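Local atomic coordinates of homoserine O-acetyltransferase (PDB entry 5EFZ), a protein that hydrolyses ethyl acetate to ethanol and acetate, an esterase step in the bacterial degradation of short-chain methyl ketones such as 2-butanone. Residues A[61-72]-A[92-103]. Sequence-based numbering, arbitrary orientation.
Sequences AILVPTWYSGTS and CIIVVNQIGNGL. With ACT (acetate ion), chain O; EDO (1,2-ethanediol), chain G.
Ile-62 and Val-64 zip onto Cys-92, Ile-94 and Val-96 as parallel neighbours in the central sheet of the alpha/beta-hydrolase fold, the two strands of a beta-alpha-beta unit whose helix is 72-79. Four backbone hydrogen bonds form the ladder, the first from Ile-62 N to Cys-92 O (2.8 Å), the last from Val-96 N to Val-64 O. On one face Val-64 CG2 lies alongside Ile-93 CG2 (3.7 Å), with Met-75 of the helix against Val-64; on the other, Leu-63 CD1 meets Val-96 CG2 (3.5 Å).

Beyond the strands, side-chain bonds and a water take over. Where the chains diverge, water 1 accepts from Thr-66 N and donates to Val-96 O. Thr-66 OG1, set between its own N and carbonyl carbon (chi1 62°), accepts from Gln-98 N. Gln-98 NE2 returns a nearly straight bond to Thr-66 O (2.9 Å), arriving above the carbonyl plane; Gln-98 OE1 accepts from Lys-272 NZ. This pairing adjoins the active site: the side chain of the next residue, Trp-67, lies near, without touching, the probable nucleophile Ser-151, and Tyr-68 N binds an acetate ion that also bonds Ser-151 and His-334.

Asn-97 clamps the start of the helix: ND2 donates to Ser-72 OG (2.9 Å) and also to Ala-47 O, while OD1 takes Ser-72 N (2.8 Å) and Asn-101 ND2 from opposite faces of its plane. Asn-101 ND2 also reaches Gly-70 O (3.0 Å), in the carbonyl plane on a lone pair.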
ATOM      1  N   ALA A  61      11.558 -34.756  10.263  1.00 20.10           N
ATOM      2  CA  ALA A  61      10.252 -34.128  10.050  1.00 18.23           C
ATOM      3  C   ALA A  61      10.378 -32.620   9.872  1.00 18.78           C
ATOM      4  O   ALA A  61      11.018 -31.937  10.679  1.00 19.11           O
ATOM      5  CB  ALA A  61       9.333 -34.444  11.222  1.00 20.11           C
ATOM      6  N   ILE A  62       9.748 -32.098   8.819  1.00 18.76           N
ATOM      7  CA  ILE A  62       9.675 -30.648   8.584  1.00 17.57           C
ATOM      8  C   ILE A  62       8.194 -30.255   8.586  1.00 17.51           C
ATOM      9  O   ILE A  62       7.394 -30.866   7.887  1.00 17.08           O
ATOM     10  CB  ILE A  62      10.314 -30.236   7.243  1.00 18.12           C
ATOM     11  CG1 ILE A  62      11.807 -30.594   7.219  1.00 17.13           C
ATOM     12  CG2 ILE A  62      10.079 -28.686   6.962  1.00 16.49           C
ATOM     13  CD1 ILE A  62      12.487 -30.305   5.890  1.00 18.56           C
ATOM     14  N   LEU A  63       7.838 -29.260   9.388  1.00 16.93           N
ATOM     15  CA  LEU A  63       6.426 -28.836   9.461  1.00 15.58           C
ATOM     16  C   LEU A  63       6.264 -27.587   8.627  1.00 17.85           C
ATOM     17  O   LEU A  63       7.056 -26.670   8.756  1.00 19.37           O
ATOM     18  CB  LEU A  63       6.002 -28.552  10.886  1.00 16.27           C
ATOM     19  CG  LEU A  63       4.596 -27.943  11.059  1.00 20.03           C
ATOM     20  CD1 LEU A  63       3.564 -29.014  10.827  1.00 21.18           C
ATOM     21  CD2 LEU A  63       4.478 -27.421  12.479  1.00 23.28           C
ATOM     22  N   VAL A  64       5.240 -27.571   7.769  1.00 17.94           N
ATOM     23  CA  VAL A  64       4.973 -26.436   6.895  1.00 16.41           C
ATOM     24  C   VAL A  64       3.532 -25.971   7.144  1.00 15.09           C
ATOM     25  O   VAL A  64       2.589 -26.612   6.673  1.00 19.32           O
ATOM     26  CB  VAL A  64       5.153 -26.817   5.419  1.00 16.52           C
ATOM     27  CG1 VAL A  64       4.969 -25.578   4.531  1.00 15.14           C
ATOM     28  CG2 VAL A  64       6.592 -27.405   5.195  1.00 18.69           C
ATOM     29  N   PRO A  65       3.354 -24.882   7.917  1.00 17.79           N
ATOM     30  CA  PRO A  65       2.010 -24.285   8.072  1.00 19.46           C
ATOM     31  C   PRO A  65       1.596 -23.553   6.811  1.00 18.30           C
ATOM     32  O   PRO A  65       2.432 -23.273   5.968  1.00 18.22           O
ATOM     33  CB  PRO A  65       2.174 -23.272   9.228  1.00 19.80           C
ATOM     34  CG  PRO A  65       3.514 -23.641   9.889  1.00 21.74           C
ATOM     35  CD  PRO A  65       4.360 -24.169   8.729  1.00 17.93           C
ATOM     36  N   THR A  66       0.307 -23.266   6.660  1.00 16.27           N
ATOM     37  CA  THR A  66      -0.165 -22.609   5.432  1.00 15.08           C
ATOM     38  C   THR A  66      -0.471 -21.139   5.720  1.00 18.12           C
ATOM     39  O   THR A  66      -0.580 -20.715   6.896  1.00 16.04           O
ATOM     40  CB  THR A  66      -1.428 -23.325   4.865  1.00 16.94           C
ATOM     41  OG1 THR A  66      -2.473 -23.237   5.831  1.00 17.83           O
ATOM     42  CG2 THR A  66      -1.148 -24.860   4.613  1.00 16.26           C
ATOM     43  N   TRP A  67      -0.597 -20.358   4.650  1.00 17.00           N
ATOM     44  CA  TRP A  67      -0.699 -18.921   4.789  1.00 16.72           C
ATOM     45  C   TRP A  67      -2.127 -18.452   4.546  1.00 16.65           C
ATOM     46  O   TRP A  67      -3.040 -19.259   4.343  1.00 18.29           O
ATOM     47  CB  TRP A  67       0.271 -18.213   3.825  1.00 18.33           C
ATOM     48  CG  TRP A  67       0.167 -18.633   2.378  1.00 19.60           C
ATOM     49  CD1 TRP A  67      -0.971 -18.705   1.604  1.00 20.61           C
ATOM     50  CD2 TRP A  67       1.264 -18.991   1.517  1.00 20.04           C
ATOM     51  NE1 TRP A  67      -0.647 -19.109   0.317  1.00 21.44           N
ATOM     52  CE2 TRP A  67       0.714 -19.298   0.242  1.00 18.33           C
ATOM     53  CE3 TRP A  67       2.649 -19.093   1.705  1.00 20.40           C
ATOM     54  CZ2 TRP A  67       1.516 -19.687  -0.842  1.00 22.08           C
ATOM     55  CZ3 TRP A  67       3.445 -19.493   0.631  1.00 19.87           C
ATOM     56  CH2 TRP A  67       2.876 -19.782  -0.626  1.00 23.77           C
ATOM     57  N   TYR A  68      -2.309 -17.137   4.591  1.00 14.94           N
ATOM     58  CA  TYR A  68      -3.636 -16.543   4.427  1.00 16.18           C
ATOM     59  C   TYR A  68      -4.250 -16.913   3.074  1.00 17.34           C
ATOM     60  O   TYR A  68      -3.617 -16.688   2.064  1.00 16.16           O
ATOM     61  CB  TYR A  68      -3.553 -15.016   4.544  1.00 14.07           C
ATOM     62  CG  TYR A  68      -4.895 -14.358   4.228  1.00 15.61           C
ATOM     63  CD1 TYR A  68      -5.890 -14.248   5.204  1.00 17.04           C
ATOM     64  CD2 TYR A  68      -5.161 -13.849   2.950  1.00 14.68           C
ATOM     65  CE1 TYR A  68      -7.130 -13.654   4.912  1.00 18.25           C
ATOM     66  CE2 TYR A  68      -6.409 -13.248   2.648  1.00 15.13           C
ATOM     67  CZ  TYR A  68      -7.368 -13.159   3.636  1.00 18.25           C
ATOM     68  OH  TYR A  68      -8.573 -12.583   3.323  1.00 17.35           O
ATOM     69  N   SER A  69      -5.487 -17.448   3.085  1.00 18.04           N
ATOM     70  CA  SER A  69      -6.249 -17.841   1.890  1.00 18.74           C
ATOM     71  C   SER A  69      -5.685 -19.100   1.213  1.00 20.45           C
ATOM     72  O   SER A  69      -6.236 -19.580   0.228  1.00 19.73           O
ATOM     73  CB  SER A  69      -6.362 -16.688   0.855  1.00 17.85           C
ATOM     74  OG  SER A  69      -5.160 -16.531   0.111  1.00 19.33           O
ATOM     75  N   GLY A  70      -4.632 -19.663   1.785  1.00 19.27           N
ATOM     76  CA  GLY A  70      -3.911 -20.743   1.142  1.00 19.69           C
ATOM     77  C   GLY A  70      -4.243 -22.118   1.694  1.00 19.58           C
ATOM     78  O   GLY A  70      -4.924 -22.273   2.730  1.00 20.32           O
ATOM     79  N   THR A  71      -3.785 -23.136   0.978  1.00 18.53           N
ATOM     80  CA  THR A  71      -3.947 -24.505   1.420  1.00 18.78           C
ATOM     81  C   THR A  71      -2.631 -25.238   1.255  1.00 20.10           C
ATOM     82  O   THR A  71      -1.642 -24.695   0.737  1.00 20.40           O
ATOM     83  CB  THR A  71      -5.026 -25.279   0.627  1.00 21.25           C
ATOM     84  OG1 THR A  71      -4.558 -25.469  -0.722  1.00 21.54           O
ATOM     85  CG2 THR A  71      -6.412 -24.532   0.631  1.00 19.67           C
ATOM     86  N   SER A  72      -2.620 -26.479   1.709  1.00 20.57           N
ATOM     87  CA  SER A  72      -1.419 -27.299   1.590  1.00 21.71           C
ATOM     88  C   SER A  72      -1.000 -27.477   0.117  1.00 22.87           C
ATOM     89  O   SER A  72       0.180 -27.681  -0.169  1.00 23.05           O
ATOM     90  CB  SER A  72      -1.644 -28.674   2.257  1.00 17.36           C
ATOM     91  OG  SER A  72      -2.927 -29.207   1.929  1.00 19.40           O
ATOM     92  N   CYS A  92      10.540 -35.970   5.897  1.00 22.15           N
ATOM     93  CA  CYS A  92       9.100 -36.110   5.973  1.00 22.61           C
ATOM     94  C   CYS A  92       8.486 -34.723   6.144  1.00 23.51           C
ATOM     95  O   CYS A  92       8.534 -34.123   7.234  1.00 22.25           O
ATOM     96  CB  CYS A  92       8.708 -37.029   7.132  1.00 20.01           C
ATOM     97  SG  CYS A  92       6.912 -37.279   7.251  1.00 24.03           S
ATOM     98  N   ILE A  93       7.897 -34.223   5.075  1.00 17.67           N
ATOM     99  CA  ILE A  93       7.394 -32.862   5.055  1.00 16.93           C
ATOM    100  C   ILE A  93       5.892 -32.872   5.290  1.00 21.47           C
ATOM    101  O   ILE A  93       5.117 -33.445   4.511  1.00 23.17           O
ATOM    102  CB  ILE A  93       7.752 -32.177   3.723  1.00 22.08           C
ATOM    103  CG1 ILE A  93       9.280 -32.249   3.504  1.00 24.58           C
ATOM    104  CG2 ILE A  93       7.291 -30.738   3.731  1.00 20.27           C
ATOM    105  CD1 ILE A  93       9.674 -32.343   2.061  1.00 27.89           C
ATOM    106  N   ILE A  94       5.492 -32.260   6.394  1.00 19.30           N
ATOM    107  CA  ILE A  94       4.126 -32.395   6.880  1.00 20.57           C
ATOM    108  C   ILE A  94       3.495 -31.032   6.764  1.00 20.56           C
ATOM    109  O   ILE A  94       3.896 -30.129   7.489  1.00 18.65           O
ATOM    110  CB  ILE A  94       4.102 -32.899   8.333  1.00 21.02           C
ATOM    111  CG1 ILE A  94       4.847 -34.249   8.411  1.00 19.70           C
ATOM    112  CG2 ILE A  94       2.652 -32.980   8.867  1.00 22.86           C
ATOM    113  CD1 ILE A  94       5.007 -34.808   9.821  1.00 21.61           C
ATOM    114  N   VAL A  95       2.513 -30.901   5.869  1.00 17.78           N
ATOM    115  CA  VAL A  95       1.919 -29.605   5.582  1.00 16.87           C
ATOM    116  C   VAL A  95       0.529 -29.562   6.231  1.00 20.79           C
ATOM    117  O   VAL A  95      -0.336 -30.378   5.900  1.00 19.20           O
ATOM    118  CB  VAL A  95       1.797 -29.361   4.081  1.00 15.43           C
ATOM    119  CG1 VAL A  95       1.338 -27.892   3.835  1.00 15.73           C
ATOM    120  CG2 VAL A  95       3.153 -29.679   3.396  1.00 18.26           C
ATOM    121  N   VAL A  96       0.340 -28.645   7.173  1.00 19.58           N
ATOM    122  CA  VAL A  96      -0.877 -28.648   7.976  1.00 19.83           C
ATOM    123  C   VAL A  96      -1.687 -27.403   7.674  1.00 18.75           C
ATOM    124  O   VAL A  96      -1.208 -26.275   7.843  1.00 18.73           O
ATOM    125  CB  VAL A  96      -0.562 -28.738   9.472  1.00 18.81           C
ATOM    126  CG1 VAL A  96      -1.881 -28.784  10.317  1.00 18.97           C
ATOM    127  CG2 VAL A  96       0.367 -29.967   9.761  1.00 16.66           C
ATOM    128  N   ASN A  97      -2.917 -27.621   7.237  1.00 16.03           N
ATOM    129  CA  ASN A  97      -3.824 -26.519   6.896  1.00 16.46           C
ATOM    130  C   ASN A  97      -4.345 -25.771   8.123  1.00 17.28           C
ATOM    131  O   ASN A  97      -4.784 -26.386   9.110  1.00 17.72           O
ATOM    132  CB  ASN A  97      -4.998 -27.065   6.079  1.00 18.74           C
ATOM    133  CG  ASN A  97      -4.574 -27.480   4.673  1.00 19.28           C
ATOM    134  OD1 ASN A  97      -4.551 -26.645   3.763  1.00 19.06           O
ATOM    135  ND2 ASN A  97      -4.270 -28.782   4.484  1.00 18.42           N
ATOM    136  N   GLN A  98      -4.290 -24.450   8.057  1.00 15.14           N
ATOM    137  CA  GLN A  98      -4.832 -23.596   9.109  1.00 18.51           C
ATOM    138  C   GLN A  98      -6.248 -23.953   9.465  1.00 17.75           C
ATOM    139  O   GLN A  98      -7.078 -24.189   8.574  1.00 17.74           O
ATOM    140  CB  GLN A  98      -4.830 -22.135   8.658  1.00 18.15           C
ATOM    141  CG  GLN A  98      -3.535 -21.386   8.898  1.00 16.76           C
ATOM    142  CD  GLN A  98      -3.790 -19.890   8.635  1.00 18.23           C
ATOM    143  OE1 GLN A  98      -4.786 -19.330   9.107  1.00 18.92           O
ATOM    144  NE2 GLN A  98      -2.935 -19.273   7.834  1.00 15.80           N
ATOM    145  N   ILE A  99      -6.543 -23.947  10.758  1.00 18.70           N
ATOM    146  CA  ILE A  99      -7.930 -23.904  11.211  1.00 17.45           C
ATOM    147  C   ILE A  99      -8.588 -22.702  10.577  1.00 19.27           C
ATOM    148  O   ILE A  99      -8.091 -21.572  10.708  1.00 17.33           O
ATOM    149  CB  ILE A  99      -8.008 -23.806  12.749  1.00 16.70           C
ATOM    150  CG1 ILE A  99      -7.328 -25.050  13.370  1.00 17.48           C
ATOM    151  CG2 ILE A  99      -9.480 -23.704  13.221  1.00 18.83           C
ATOM    152  CD1 ILE A  99      -7.109 -24.930  14.881  1.00 21.83           C
ATOM    153  N   GLY A 100      -9.720 -22.905   9.906  1.00 18.45           N
ATOM    154  CA  GLY A 100     -10.398 -21.776   9.293  1.00 17.48           C
ATOM    155  C   GLY A 100     -10.161 -21.652   7.799  1.00 20.91           C
ATOM    156  O   GLY A 100     -10.792 -20.808   7.150  1.00 20.30           O
ATOM    157  N   ASN A 101      -9.277 -22.473   7.231  1.00 19.32           N
ATOM    158  CA  ASN A 101      -8.920 -22.277   5.823  1.00 18.66           C
ATOM    159  C   ASN A 101      -9.805 -23.026   4.830  1.00 20.51           C
ATOM    160  O   ASN A 101      -9.525 -23.003   3.622  1.00 19.45           O
ATOM    161  CB  ASN A 101      -7.433 -22.665   5.583  1.00 13.38           C
ATOM    162  CG  ASN A 101      -7.237 -24.140   5.189  1.00 19.37           C
ATOM    163  OD1 ASN A 101      -7.914 -25.055   5.691  1.00 17.19           O
ATOM    164  ND2 ASN A 101      -6.262 -24.375   4.314  1.00 18.05           N
ATOM    165  N   GLY A 102     -10.854 -23.685   5.335  1.00 20.67           N
ATOM    166  CA  GLY A 102     -11.800 -24.420   4.493  1.00 19.42           C
ATOM    167  C   GLY A 102     -11.528 -25.908   4.331  1.00 19.96           C
ATOM    168  O   GLY A 102     -12.428 -26.671   3.939  1.00 19.15           O
ATOM    169  N   LEU A 103     -10.292 -26.336   4.613  1.00 17.67           N
ATOM    170  CA  LEU A 103      -9.949 -27.767   4.576  1.00 18.35           C
ATOM    171  C   LEU A 103      -9.943 -28.350   5.983  1.00 20.83           C
ATOM    172  O   LEU A 103     -10.637 -29.334   6.265  1.00 21.21           O
ATOM    173  CB  LEU A 103      -8.593 -27.990   3.894  1.00 19.74           C
ATOM    174  CG  LEU A 103      -8.543 -27.591   2.404  1.00 21.63           C
ATOM    175  CD1 LEU A 103      -7.224 -28.015   1.811  1.00 20.35           C
ATOM    176  CD2 LEU A 103      -9.726 -28.175   1.624  1.00 22.65           C
TER
HETATM  177  C   ACT O 409      -0.299 -14.441   3.504  1.00 27.32           C
HETATM  178  O   ACT O 409       0.116 -13.249   3.563  1.00 26.49           O
HETATM  179  OXT ACT O 409      -0.377 -15.093   4.599  1.00 25.91           O
HETATM  180  CH3 ACT O 409      -0.651 -15.047   2.187  1.00 23.64           C
HETATM  181  C1  EDO G 401     -13.726 -29.837   2.980  1.00 51.26           C
HETATM  182  O1  EDO G 401     -12.806 -30.777   2.398  1.00 50.45           O
HETATM  183  C2  EDO G 401     -13.941 -30.168   4.452  1.00 51.99           C
HETATM  184  O2  EDO G 401     -12.675 -30.482   5.057  1.00 48.89           O
HETATM  185  O   HOH W   1      -1.294 -23.785   8.950  1.00 17.16           O
HETATM  186  O   HOH W   2      -7.906 -21.101   2.443  1.00 20.54           O